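Local structure of multicopper oxidase (Pseudomonas thermotolerans, 6VOW) at residues His165-Leu169 / Leu211-Gln217; Ser170-His175 / Leu226-Tyr232; Pro275-Leu281 / Thr292-Ala297. The protein is a laccase-like multicopper oxidase that probably couples one-electron oxidation of substrates to the reduction of dioxygen to water at its copper centres. All blocks are in the same frame, centred on the assembly; numbering follows the deposited sequence.

Contact 1: residues His165-Leu169 / Leu211-Gln217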
# COMPACT_ATOMS: atom_id res chain seq x y z
N HIS A 165 6.64 -15.21 15.19
CA HIS A 165 6.33 -13.89 15.72
C HIS A 165 6.19 -13.00 14.52
O HIS A 165 6.83 -13.22 13.49
CB HIS A 165 7.44 -13.34 16.60
CG HIS A 165 7.72 -14.21 17.75
ND1 HIS A 165 7.01 -14.14 18.94
CD2 HIS A 165 8.51 -15.31 17.83
CE1 HIS A 165 7.45 -15.09 19.75
NE2 HIS A 165 8.35 -15.82 19.10
N GLU A 166 5.34 -12.03 14.69
CA GLU A 166 5.12 -11.02 13.67
C GLU A 166 4.75 -9.78 14.35
O GLU A 166 4.31 -9.81 15.47
CB GLU A 166 4.05 -11.44 12.64
CG GLU A 166 2.63 -11.56 13.15
CD GLU A 166 1.61 -11.48 12.03
OE1 GLU A 166 1.48 -12.44 11.24
OE2 GLU A 166 1.00 -10.39 11.95
N LEU A 167 4.93 -8.68 13.65
CA LEU A 167 4.62 -7.38 14.15
C LEU A 167 4.22 -6.53 12.96
O LEU A 167 4.93 -6.51 11.96
CB LEU A 167 5.89 -6.79 14.73
CG LEU A 167 5.73 -5.49 15.47
CD1 LEU A 167 4.82 -5.67 16.69
CD2 LEU A 167 7.11 -5.06 15.89
N SER A 168 3.10 -5.86 13.08
CA SER A 168 2.63 -4.95 12.07
C SER A 168 3.08 -3.52 12.35
O SER A 168 2.89 -3.01 13.46
CB SER A 168 1.11 -4.95 12.01
OG SER A 168 0.65 -6.21 11.56
N LEU A 169 3.67 -2.87 11.33
CA LEU A 169 4.22 -1.45 11.39
C LEU A 169 3.60 -0.64 10.31
O LEU A 169 3.89 -0.87 9.15
CB LEU A 169 5.75 -1.39 11.21
CG LEU A 169 6.45 -1.42 12.56
CD1 LEU A 169 5.92 -2.48 13.48
CD2 LEU A 169 7.91 -1.65 12.33
N LEU A 211 9.42 -0.65 20.01
CA LEU A 211 8.67 -1.91 19.93
C LEU A 211 9.46 -3.07 20.47
O LEU A 211 10.58 -3.34 20.03
CB LEU A 211 8.35 -2.19 18.49
CG LEU A 211 7.69 -0.91 17.94
CD1 LEU A 211 7.90 -0.94 16.45
CD2 LEU A 211 6.21 -0.77 18.35
N GLU A 212 8.88 -3.77 21.42
CA GLU A 212 9.54 -4.89 22.05
C GLU A 212 9.39 -6.14 21.18
O GLU A 212 8.31 -6.41 20.62
CB GLU A 212 9.05 -5.08 23.51
CG GLU A 212 9.65 -4.02 24.48
CD GLU A 212 9.24 -4.16 25.96
OE1 GLU A 212 8.78 -5.25 26.36
OE2 GLU A 212 9.40 -3.18 26.74
N LEU A 213 10.49 -6.87 21.02
CA LEU A 213 10.58 -8.11 20.29
C LEU A 213 11.42 -9.14 21.11
O LEU A 213 12.39 -8.72 21.77
CB LEU A 213 11.26 -7.86 18.94
CG LEU A 213 10.61 -6.98 17.92
CD1 LEU A 213 11.56 -6.78 16.79
CD2 LEU A 213 9.33 -7.63 17.40
N PRO A 214 11.09 -10.46 21.03
CA PRO A 214 11.84 -11.49 21.78
C PRO A 214 13.22 -11.85 21.23
O PRO A 214 13.35 -12.14 20.02
CB PRO A 214 10.92 -12.71 21.72
CG PRO A 214 10.06 -12.52 20.55
CD PRO A 214 9.94 -11.04 20.31
N ALA A 215 14.23 -11.85 22.12
CA ALA A 215 15.63 -12.06 21.71
C ALA A 215 15.88 -13.39 21.05
O ALA A 215 15.29 -14.35 21.36
CB ALA A 215 16.57 -11.92 22.88
N GLY A 216 16.79 -13.41 20.11
CA GLY A 216 17.14 -14.59 19.48
C GLY A 216 16.13 -14.97 18.43
O GLY A 216 16.48 -15.71 17.52
N GLN A 217 14.90 -14.45 18.48
CA GLN A 217 13.84 -15.04 17.63
C GLN A 217 13.87 -14.41 16.21
O GLN A 217 14.40 -13.30 16.04
CB GLN A 217 12.51 -14.86 18.36
CG GLN A 217 11.51 -16.00 18.22
CD GLN A 217 11.60 -17.04 19.27
OE1 GLN A 217 10.60 -17.42 19.90
NE2 GLN A 217 12.80 -17.53 19.47
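His165 meets both Pro214 and Gln217. Its NE2 donates to Gln217 OE1 at 2.9 Å. The bond is bent, 146° at the hydrogen, and uses an in-plane lone pair of the amide oxygen, which is tilted out of the imidazole plane. The imidazole and amide planes are turned 39° apart. Pro214 CG sits over the centre of one face of the His165 ring, 3.8 Å from its centroid, a CH-pi contact. Together the two contacts probably limit the ring's rotation. With alanine in place of this histidine, Gln217 OE1 would probably lose this donor and a gap would open beside Pro214. Leu167 comes next on the same side of the strand. Its CD2 packs on Leu213 CD2 at 3.7 Å and more loosely on Leu211 CB. Leu169 CD1 meets Leu211 CD1 tip to tip at 3.9 Å. A type II turn from Pro214 to Gln217 brings the glutamine back to the histidine. The two strand segments run nearly antiparallel (167°) with axes 8.8 Å apart. They lie in the two facing sheets of what is probably a cupredoxin-like sandwich, joined by side chains. Strand 165-174 pairs with strand 218-225; strand 210-214 is outermost in its sheet, beside strand 288-296.

Contact 2: residues Ser170-His175 / Leu226-Tyr232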
# COMPACT_ATOMS: atom_id res chain seq x y z
N SER A 170 2.72 0.27 10.69
CA SER A 170 2.01 1.12 9.72
C SER A 170 2.61 2.51 9.80
O SER A 170 2.50 3.18 10.81
CB SER A 170 0.51 1.17 10.03
OG SER A 170 -0.13 -0.07 9.74
N LEU A 171 3.29 2.89 8.72
CA LEU A 171 3.93 4.19 8.62
C LEU A 171 2.99 5.23 8.07
O LEU A 171 2.36 5.02 7.08
CB LEU A 171 5.06 4.09 7.62
CG LEU A 171 6.16 3.15 8.13
CD1 LEU A 171 7.10 2.76 7.00
CD2 LEU A 171 6.90 3.90 9.18
N LYS A 172 3.00 6.39 8.71
CA LYS A 172 2.25 7.52 8.22
C LYS A 172 2.93 8.82 8.62
O LYS A 172 3.32 9.02 9.81
CB LYS A 172 0.79 7.47 8.70
CG LYS A 172 -0.08 8.44 7.92
CD LYS A 172 -1.52 8.32 8.28
CE LYS A 172 -2.33 8.61 7.03
NZ LYS A 172 -2.31 10.04 6.66
N THR A 173 3.07 9.70 7.62
CA THR A 173 3.70 11.02 7.80
C THR A 173 2.57 12.05 7.68
O THR A 173 2.10 12.36 6.58
CB THR A 173 4.84 11.18 6.78
OG1 THR A 173 5.85 10.30 7.21
CG2 THR A 173 5.45 12.65 6.70
N TRP A 174 2.13 12.48 8.86
CA TRP A 174 0.96 13.28 9.01
C TRP A 174 1.23 14.72 8.71
O TRP A 174 2.14 15.32 9.30
CB TRP A 174 0.51 13.22 10.45
CG TRP A 174 -0.06 11.92 10.88
CD1 TRP A 174 0.61 10.86 11.46
CD2 TRP A 174 -1.42 11.56 10.84
NE1 TRP A 174 -0.26 9.87 11.74
CE2 TRP A 174 -1.53 10.28 11.38
CE3 TRP A 174 -2.59 12.19 10.37
CZ2 TRP A 174 -2.74 9.62 11.51
CZ3 TRP A 174 -3.78 11.52 10.47
CH2 TRP A 174 -3.86 10.24 11.03
N HIS A 175 0.35 15.29 7.90
CA HIS A 175 0.34 16.69 7.58
C HIS A 175 -0.32 17.43 8.73
O HIS A 175 -1.40 17.89 8.61
CB HIS A 175 -0.54 16.96 6.37
CG HIS A 175 -0.16 16.21 5.15
ND1 HIS A 175 -0.31 14.85 5.03
CD2 HIS A 175 0.29 16.64 3.96
CE1 HIS A 175 0.12 14.47 3.84
NE2 HIS A 175 0.50 15.53 3.18
N LEU A 226 1.43 3.64 4.87
CA LEU A 226 0.11 4.09 4.75
C LEU A 226 0.08 5.56 4.45
O LEU A 226 -0.99 6.14 4.51
CB LEU A 226 -0.75 3.73 5.97
CG LEU A 226 -0.70 2.28 6.36
CD1 LEU A 226 -1.70 2.09 7.47
CD2 LEU A 226 -1.07 1.36 5.21
N ASP A 227 1.20 6.12 4.00
CA ASP A 227 1.28 7.52 3.75
C ASP A 227 0.76 7.93 2.40
O ASP A 227 0.80 7.21 1.50
CB ASP A 227 2.68 8.01 3.90
CG ASP A 227 2.70 9.54 4.13
OD1 ASP A 227 2.29 9.96 5.27
OD2 ASP A 227 3.02 10.28 3.12
N ASN A 228 0.27 9.15 2.30
CA ASN A 228 -0.18 9.81 1.03
C ASN A 228 0.94 10.07 0.09
O ASN A 228 0.69 10.13 -1.10
CB ASN A 228 -0.74 11.24 1.29
CG ASN A 228 -2.10 11.27 1.96
OD1 ASN A 228 -2.37 10.46 2.84
ND2 ASN A 228 -2.96 12.24 1.58
N THR A 229 2.15 10.36 0.58
CA THR A 229 3.28 10.86 -0.33
C THR A 229 4.71 10.39 -0.03
O THR A 229 5.54 10.35 -0.95
CB THR A 229 3.29 12.44 -0.41
OG1 THR A 229 4.21 12.99 0.53
CG2 THR A 229 2.00 12.96 -0.11
N VAL A 230 5.00 10.08 1.22
CA VAL A 230 6.36 9.75 1.60
C VAL A 230 6.90 8.39 1.07
O VAL A 230 6.23 7.44 0.99
CB VAL A 230 6.57 9.91 3.10
CG1 VAL A 230 7.95 9.50 3.51
CG2 VAL A 230 6.34 11.37 3.48
N THR A 231 8.13 8.38 0.59
CA THR A 231 8.88 7.16 0.40
C THR A 231 9.91 7.03 1.52
O THR A 231 10.80 7.80 1.58
CB THR A 231 9.57 7.20 -0.92
OG1 THR A 231 8.58 7.06 -1.94
CG2 THR A 231 10.54 6.08 -1.03
N TYR A 232 9.77 6.02 2.38
CA TYR A 232 10.67 5.79 3.48
C TYR A 232 11.83 4.93 3.01
O TYR A 232 11.64 3.85 2.48
CB TYR A 232 9.95 5.09 4.56
CG TYR A 232 8.76 5.85 5.02
CD1 TYR A 232 8.88 6.93 5.88
CD2 TYR A 232 7.48 5.44 4.64
CE1 TYR A 232 7.74 7.63 6.28
CE2 TYR A 232 6.36 6.09 5.08
CZ TYR A 232 6.51 7.20 5.88
OH TYR A 232 5.36 7.85 6.26
O HOH W 1 -0.06 11.30 4.99
O HOH W 2 2.98 12.67 4.28
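Leu171 O accepts from Leu226 N at 2.8 Å, which ties the strand to the start of the loop. Further along, Thr173 N donates to Asp227 OD1, modelled at 2.5 Å, a doubtfully short length. The other carboxylate oxygen, Asp227 OD2, takes Thr229 N and Val230 N from opposite faces of its plane. The bond to Thr229 closes an Asx turn, so the aspartate shapes the loop and probably also links it to the strand. This loop leads from strand 218-225 of one sheet to strand 232-235 of the other, within what is probably a cupredoxin-like domain. Thr173 OG1 and Tyr232 OH are hydrogen-bonded at 2.7 Å. Thr173 OG1 lies near the plane of the tyrosine ring and also bonds Thr201. One water accepts from Lys172 NZ at 3.1 Å and probably donates to Asp227 OD1; the same ammonium group bonds Leu145 O. Among the apolar contacts, Tyr232 is sandwiched between Val230 CG1 and Leu171 CG, both offset toward the rim of its ring. Thr173 CG2 meets Val230 CG2 at 3.6 Å. Leu226 CD1 packs against Ser170 CB at 3.5 Å, and the Leu226 side chain lies about 8 Å from the bound Cu-O-Cu linkage.

Contact 3: residues Pro275-Leu281 / Thr292-Ala297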
# COMPACT_ATOMS: atom_id res chain seq x y z
N PRO A 275 18.41 -9.36 17.99
CA PRO A 275 19.65 -9.62 18.63
C PRO A 275 19.40 -9.98 20.07
O PRO A 275 18.28 -10.02 20.52
CB PRO A 275 20.41 -8.30 18.50
CG PRO A 275 19.41 -7.27 18.16
CD PRO A 275 18.09 -7.93 18.01
N GLU A 276 20.48 -10.33 20.74
CA GLU A 276 20.46 -10.69 22.14
C GLU A 276 19.78 -9.61 22.94
O GLU A 276 19.76 -8.47 22.53
CB GLU A 276 21.88 -10.95 22.63
CG GLU A 276 22.95 -9.89 22.33
CD GLU A 276 24.27 -10.22 23.03
OE1 GLU A 276 25.30 -10.45 22.34
OE2 GLU A 276 24.26 -10.27 24.29
N ALA A 277 19.20 -10.01 24.07
CA ALA A 277 18.38 -9.16 24.95
C ALA A 277 19.00 -7.83 25.38
O ALA A 277 20.24 -7.69 25.43
CB ALA A 277 18.01 -9.93 26.20
N GLY A 278 18.13 -6.86 25.70
CA GLY A 278 18.55 -5.50 25.95
C GLY A 278 19.13 -4.73 24.77
O GLY A 278 19.28 -3.53 24.90
N ARG A 279 19.45 -5.35 23.63
CA ARG A 279 19.85 -4.59 22.41
C ARG A 279 18.65 -3.86 21.85
O ARG A 279 17.49 -4.23 22.08
CB ARG A 279 20.43 -5.48 21.30
CG ARG A 279 21.72 -6.22 21.65
CD ARG A 279 22.93 -5.33 21.77
NE ARG A 279 24.16 -6.15 21.83
CZ ARG A 279 24.98 -6.46 20.81
NH1 ARG A 279 24.80 -6.03 19.54
NH2 ARG A 279 26.04 -7.22 21.06
N GLU A 280 18.96 -2.80 21.13
CA GLU A 280 17.95 -1.86 20.68
C GLU A 280 18.47 -1.50 19.33
O GLU A 280 19.66 -1.18 19.16
CB GLU A 280 17.93 -0.69 21.64
CG GLU A 280 17.07 0.45 21.24
CD GLU A 280 17.56 1.83 21.72
OE1 GLU A 280 17.81 2.76 20.87
OE2 GLU A 280 17.69 1.98 22.97
N LEU A 281 17.62 -1.69 18.33
CA LEU A 281 18.00 -1.43 16.97
C LEU A 281 17.10 -0.36 16.44
O LEU A 281 15.90 -0.32 16.80
CB LEU A 281 17.78 -2.66 16.12
CG LEU A 281 18.60 -3.94 16.30
CD1 LEU A 281 19.46 -3.95 17.54
CD2 LEU A 281 17.63 -5.13 16.27
N THR A 292 12.29 2.14 17.14
CA THR A 292 13.27 1.40 17.81
C THR A 292 12.72 -0.01 18.20
O THR A 292 11.70 -0.10 18.85
CB THR A 292 13.65 2.21 19.07
OG1 THR A 292 14.16 3.48 18.66
CG2 THR A 292 14.70 1.57 19.74
N LEU A 293 13.49 -1.03 17.89
CA LEU A 293 13.18 -2.42 18.17
C LEU A 293 14.09 -2.83 19.28
O LEU A 293 15.29 -2.93 19.07
CB LEU A 293 13.50 -3.29 16.96
CG LEU A 293 12.80 -2.90 15.69
CD1 LEU A 293 13.19 -3.95 14.69
CD2 LEU A 293 11.30 -2.83 15.82
N LYS A 294 13.50 -2.99 20.46
CA LYS A 294 14.21 -3.39 21.66
C LYS A 294 14.06 -4.85 21.75
O LYS A 294 12.95 -5.35 21.85
CB LYS A 294 13.62 -2.73 22.93
CG LYS A 294 14.38 -3.04 24.22
CD LYS A 294 14.09 -2.03 25.35
CE LYS A 294 12.93 -2.45 26.28
NZ LYS A 294 12.11 -1.29 26.78
N SER A 295 15.20 -5.54 21.73
CA SER A 295 15.25 -6.96 21.95
C SER A 295 14.96 -7.24 23.40
O SER A 295 15.72 -6.83 24.26
CB SER A 295 16.66 -7.45 21.68
OG SER A 295 16.72 -8.84 21.88
N VAL A 296 13.88 -7.95 23.67
CA VAL A 296 13.48 -8.31 25.04
C VAL A 296 13.86 -9.78 25.32
O VAL A 296 13.95 -10.58 24.38
CB VAL A 296 11.98 -8.04 25.20
CG1 VAL A 296 11.52 -8.11 26.66
CG2 VAL A 296 11.69 -6.65 24.66
N ALA A 297 14.07 -10.14 26.59
CA ALA A 297 14.48 -11.52 26.94
C ALA A 297 13.36 -12.51 26.70
O ALA A 297 12.27 -12.35 27.23
CB ALA A 297 14.97 -11.62 28.38
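Leu281 and Leu293 form an antiparallel hydrogen-bonded pair. Leu281 N donates to Leu293 O at 2.7 Å, and the return bond from Leu293 N to Leu281 O has the same length. Both bonds are nearly straight, with angles at the hydrogen of 166° and 171°. Ser295 N adds a third backbone bond, to Arg279 O at 2.7 Å. Glu280 and Lys294 make the non-hydrogen-bonded pair in between. Its CA-H groups lie close to carbonyl oxygens: Glu280 CA is 3.3 Å from Leu293 O, and Lys294 CA also approaches Arg279 O.

Ser295 carries the side-chain part of the contact. Its OG stands anti to the backbone N (chi1 -179°), which directs the hydroxyl at the chain before the turn. There it donates to Pro275 O, modelled at 2.4 Å, a length that is doubtful. The Ser295 carbonyl oxygen receives a weak bond from Gly278 N at 2.8 Å. Ser295 therefore meets the turn through its backbone N and, weakly, its carbonyl, while its hydroxyl approaches Pro275 just before it. The turn itself is type II, from Glu276 to Arg279, and Gly278 takes the positive phi that this turn needs. Arg279 and Glu276 attract by charge within the turn, without a directed N-H.

Packing is lighter. Pro275 CD rests on Ser295 CB at 4.0 Å. Ala277 CB touches Ala297 CB at 4.1 Å, at the exposed end. Leu281 and Leu293 share one face of the sheet, where Leu281 also meets Leu236 and Ala239. Strands 280-285 and 288-296 are the two arms of a beta hairpin. Strand 288-296 pairs on its other edge with strand 210-214, through backbone bonds to Leu211 and Leu213, and strand 280-285 lies next to strand 232-235.

Overall arrangement
Contact 2 is the buried one, about 10 Å from the centre of the chain and near the copper sites. Contacts 1 and 3 lie farther out, on the same side of that centre. Contact 3 faces the surface most, and contact 1 is intermediate. Contacts 1 and 2 share strand 165-174: one uses its beginning, the other its end. Contacts 1 and 3 have centres only 9 Å apart and reach the same sheet, with strand 210-214 beside strand 288-296. Chemistry differs with place. Contact 1 joins two sheets by leucine packing plus a histidine at the end, contact 3 joins strands within a sheet by backbone bonds, and contact 2 mixes a buried carboxylate, hydroxyls and waters with apolar packing.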